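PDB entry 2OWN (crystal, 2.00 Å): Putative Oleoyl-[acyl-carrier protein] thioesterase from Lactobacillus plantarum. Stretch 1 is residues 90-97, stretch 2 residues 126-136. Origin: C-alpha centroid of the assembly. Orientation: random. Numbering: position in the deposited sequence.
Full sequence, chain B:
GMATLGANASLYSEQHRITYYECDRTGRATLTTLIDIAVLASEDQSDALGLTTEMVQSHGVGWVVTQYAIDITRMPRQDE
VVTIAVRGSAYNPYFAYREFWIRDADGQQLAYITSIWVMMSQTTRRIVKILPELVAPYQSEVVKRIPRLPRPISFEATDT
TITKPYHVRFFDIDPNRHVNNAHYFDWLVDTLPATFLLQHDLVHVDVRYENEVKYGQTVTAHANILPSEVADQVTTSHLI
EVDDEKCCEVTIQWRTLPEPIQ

Stretch 1 90-97: AYNPYFAY
Stretch 2 126-136: RIVKILPELVA

How does stretch 1 fold before it meets its partner? It is a hairpin: strand residues Ala90 and Tyr91 lead into a turn, and the chain returns as a strand through Ala96 and Tyr97. Backbone bonds pair the arms, Tyr97 N to Ala90 O at 2.7 Å, Ala90 N to Tyr97 O at 3.3 Å, and Asn92 N to Phe95 O at 2.8 Å. Ala90 (phi/psi -161/175) points its CB away from stretch 2, whereas Tyr91 (-162/158) points toward it.

What does Tyr91 rest against? Its ring, with chi1 73° (p) and chi2 -74°, carries Val135 over one face: Val135 CG1 lies 3.8 Å from the ring centroid, 27° off the normal, and 3.4 Å from Tyr91 CD1, a CH-pi contact made by a t rotamer. Ile130 CG2 approaches Tyr91 CD2 obliquely at 4.1 Å, and Tyr91 OH comes within 4.0 Å of Pro132 CB. The side chain thus packs against Ile130, Pro132 and Val135; Pro132 to Leu134 have helical phi/psi without the regular bonds, and the Tyr91 and Val135 CA atoms are 8.2 Å apart.

How does the turn hold its shape and grip stretch 2? Asn92 (-122/-180; chi1 73°, p; chi2 -1°) folds its side chain back over the turn, so that Asn92 OD1 accepts a bond from Phe95 N at 2.7 Å and a weak one from Tyr94 N at 3.5 Å. Pro93 (-47/-31) presents its carbonyl to the other stretch: Ile130 N donates to Pro93 O at 2.8 Å and a nearly straight 174°, the one hydrogen bond across the contact. Lys129 CA also sits 3.4 Å from Pro93 O, a CA-H...O contact.

Where does the Tyr94 ring go, given that its CB points away? With phi/psi -118/-39, chi1 -65° (m) and chi2 89°, the ring lies across the extended backbone of Ile127 to Lys129, its long axis running roughly beside the Lys129 side chain. Ile127 O lies at the ring edge, 3.9 Å from Tyr94 CE2, while Tyr94 CD2 is 4.0 Å from Ile127 CG2. Tyr94 OH is 3.4 Å from CE of Lys129, whose chain is m, then t throughout. The Tyr94 and Lys129 CA atoms are 4.9 Å apart.

What fills the space as the strand resumes? Ile130 (-74/126; m, t) points toward the hairpin, and its CD1 lies 3.4 Å from both Asn92 O and Phe95 C and 4.0 Å from Ala96 CB. Ile130 CG1 packs 3.3 Å from Tyr94 O, a carbonyl buried here without a polar partner. Phe95 (m) points its CB away, and Tyr97 (t) makes no contact.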

# COMPACT_ATOMS: atom_id res chain seq x y z
N ALA B 90 20.23 -16.92 13.98
CA ALA B 90 20.29 -17.78 15.18
C ALA B 90 18.97 -17.87 15.97
O ALA B 90 17.99 -17.20 15.61
CB ALA B 90 21.41 -17.30 16.09
N TYR B 91 18.97 -18.73 16.99
CA TYR B 91 17.80 -18.92 17.88
C TYR B 91 18.17 -19.60 19.22
O TYR B 91 19.20 -20.26 19.31
CB TYR B 91 16.71 -19.75 17.18
CG TYR B 91 17.03 -21.24 17.02
CD1 TYR B 91 17.97 -21.68 16.07
CD2 TYR B 91 16.38 -22.21 17.82
CE1 TYR B 91 18.28 -23.08 15.92
CE2 TYR B 91 16.67 -23.61 17.67
CZ TYR B 91 17.62 -24.03 16.72
OH TYR B 91 17.90 -25.37 16.58
N ASN B 92 17.32 -19.39 20.23
CA ASN B 92 17.41 -20.02 21.57
C ASN B 92 16.06 -20.80 21.76
O ASN B 92 15.24 -20.80 20.82
CB ASN B 92 17.86 -18.98 22.64
CG ASN B 92 16.80 -17.95 23.04
OD1 ASN B 92 15.67 -17.91 22.55
ND2 ASN B 92 17.18 -17.08 23.98
N PRO B 93 15.82 -21.49 22.92
CA PRO B 93 14.55 -22.24 23.15
C PRO B 93 13.19 -21.56 22.85
O PRO B 93 12.26 -22.26 22.43
CB PRO B 93 14.64 -22.60 24.64
CG PRO B 93 16.09 -22.79 24.85
CD PRO B 93 16.74 -21.68 24.06
N TYR B 94 13.11 -20.23 23.02
CA TYR B 94 11.89 -19.42 22.79
C TYR B 94 11.97 -18.32 21.70
O TYR B 94 10.99 -18.14 20.96
CB TYR B 94 11.44 -18.80 24.13
CG TYR B 94 11.00 -19.83 25.14
CD1 TYR B 94 11.92 -20.42 26.04
CD2 TYR B 94 9.65 -20.26 25.20
CE1 TYR B 94 11.51 -21.40 27.00
CE2 TYR B 94 9.22 -21.24 26.15
CZ TYR B 94 10.15 -21.81 27.05
OH TYR B 94 9.74 -22.76 27.96
N PHE B 95 13.12 -17.62 21.61
CA PHE B 95 13.34 -16.50 20.65
C PHE B 95 14.24 -16.84 19.45
O PHE B 95 15.22 -17.57 19.60
CB PHE B 95 13.95 -15.29 21.39
CG PHE B 95 13.17 -14.88 22.61
CD1 PHE B 95 12.04 -14.05 22.48
CD2 PHE B 95 13.54 -15.34 23.89
CE1 PHE B 95 11.28 -13.66 23.63
CE2 PHE B 95 12.80 -14.97 25.06
CZ PHE B 95 11.66 -14.12 24.92
N ALA B 96 13.88 -16.31 18.27
CA ALA B 96 14.59 -16.48 16.99
C ALA B 96 15.11 -15.11 16.53
O ALA B 96 14.33 -14.16 16.50
CB ALA B 96 13.67 -17.06 15.94
N TYR B 97 16.40 -15.03 16.17
CA TYR B 97 17.08 -13.79 15.71
C TYR B 97 17.18 -13.79 14.17
O TYR B 97 17.88 -14.64 13.62
CB TYR B 97 18.45 -13.68 16.38
CG TYR B 97 19.27 -12.46 16.00
CD1 TYR B 97 18.84 -11.16 16.35
CD2 TYR B 97 20.52 -12.59 15.32
CE1 TYR B 97 19.61 -10.00 16.00
CE2 TYR B 97 21.30 -11.44 14.98
CZ TYR B 97 20.83 -10.15 15.32
OH TYR B 97 21.58 -9.05 14.99
N ARG B 126 -0.42 -18.90 23.46
CA ARG B 126 0.70 -18.77 24.42
C ARG B 126 2.07 -18.93 23.73
O ARG B 126 2.16 -19.56 22.66
CB ARG B 126 0.56 -19.79 25.54
N ILE B 127 3.12 -18.42 24.37
CA ILE B 127 4.50 -18.46 23.85
C ILE B 127 5.07 -19.89 24.02
O ILE B 127 5.61 -20.22 25.09
CB ILE B 127 5.47 -17.38 24.49
CG1 ILE B 127 5.07 -15.92 24.17
CG2 ILE B 127 6.92 -17.54 23.99
CD1 ILE B 127 3.79 -15.38 24.81
N VAL B 128 4.91 -20.72 22.98
CA VAL B 128 5.44 -22.11 22.96
C VAL B 128 6.94 -22.12 22.61
O VAL B 128 7.47 -21.11 22.12
CB VAL B 128 4.65 -23.06 22.00
CG1 VAL B 128 3.19 -23.12 22.39
CG2 VAL B 128 4.80 -22.66 20.52
N LYS B 129 7.59 -23.26 22.85
CA LYS B 129 9.03 -23.44 22.54
C LYS B 129 9.24 -23.54 21.02
O LYS B 129 8.33 -23.99 20.30
CB LYS B 129 9.60 -24.70 23.22
CG LYS B 129 9.54 -24.68 24.73
CD LYS B 129 10.10 -25.96 25.32
CE LYS B 129 10.05 -25.94 26.84
NZ LYS B 129 10.59 -27.20 27.43
N ILE B 130 10.41 -23.10 20.55
CA ILE B 130 10.75 -23.14 19.11
C ILE B 130 11.05 -24.59 18.69
O ILE B 130 11.88 -25.26 19.31
CB ILE B 130 11.96 -22.22 18.73
CG1 ILE B 130 11.65 -20.76 19.06
CG2 ILE B 130 12.30 -22.34 17.24
CD1 ILE B 130 12.74 -19.77 18.69
N LEU B 131 10.35 -25.05 17.65
CA LEU B 131 10.50 -26.39 17.09
C LEU B 131 11.74 -26.33 16.17
O LEU B 131 11.74 -25.49 15.26
CB LEU B 131 9.27 -26.81 16.27
CG LEU B 131 7.90 -26.83 16.97
CD1 LEU B 131 6.80 -27.13 15.96
CD2 LEU B 131 7.85 -27.83 18.12
N PRO B 132 12.80 -27.16 16.43
CA PRO B 132 14.00 -27.14 15.56
C PRO B 132 13.77 -27.49 14.06
O PRO B 132 14.55 -27.04 13.24
CB PRO B 132 14.97 -28.12 16.25
CG PRO B 132 14.12 -28.99 17.04
CD PRO B 132 12.98 -28.15 17.52
N GLU B 133 12.73 -28.29 13.75
CA GLU B 133 12.37 -28.65 12.35
C GLU B 133 11.94 -27.42 11.52
O GLU B 133 12.24 -27.37 10.32
CB GLU B 133 11.27 -29.74 12.29
CG GLU B 133 9.89 -29.37 12.89
CD GLU B 133 8.85 -30.50 12.84
OE1 GLU B 133 9.08 -31.54 12.19
OE2 GLU B 133 7.78 -30.32 13.46
N LEU B 134 11.24 -26.46 12.15
CA LEU B 134 10.80 -25.20 11.50
C LEU B 134 11.91 -24.11 11.37
O LEU B 134 11.68 -23.11 10.68
CB LEU B 134 9.56 -24.62 12.21
CG LEU B 134 8.35 -25.55 12.37
CD1 LEU B 134 7.24 -24.83 13.11
CD2 LEU B 134 7.82 -26.11 11.05
N VAL B 135 13.05 -24.29 12.05
CA VAL B 135 14.23 -23.39 12.03
C VAL B 135 15.47 -24.01 11.32
O VAL B 135 16.24 -23.26 10.70
CB VAL B 135 14.58 -22.90 13.47
CG1 VAL B 135 15.77 -21.93 13.49
CG2 VAL B 135 13.40 -22.19 14.06
N ALA B 136 15.66 -25.34 11.42
CA ALA B 136 16.80 -26.10 10.79
C ALA B 136 17.09 -25.79 9.30
O ALA B 136 18.28 -25.59 8.98
CB ALA B 136 16.63 -27.63 10.97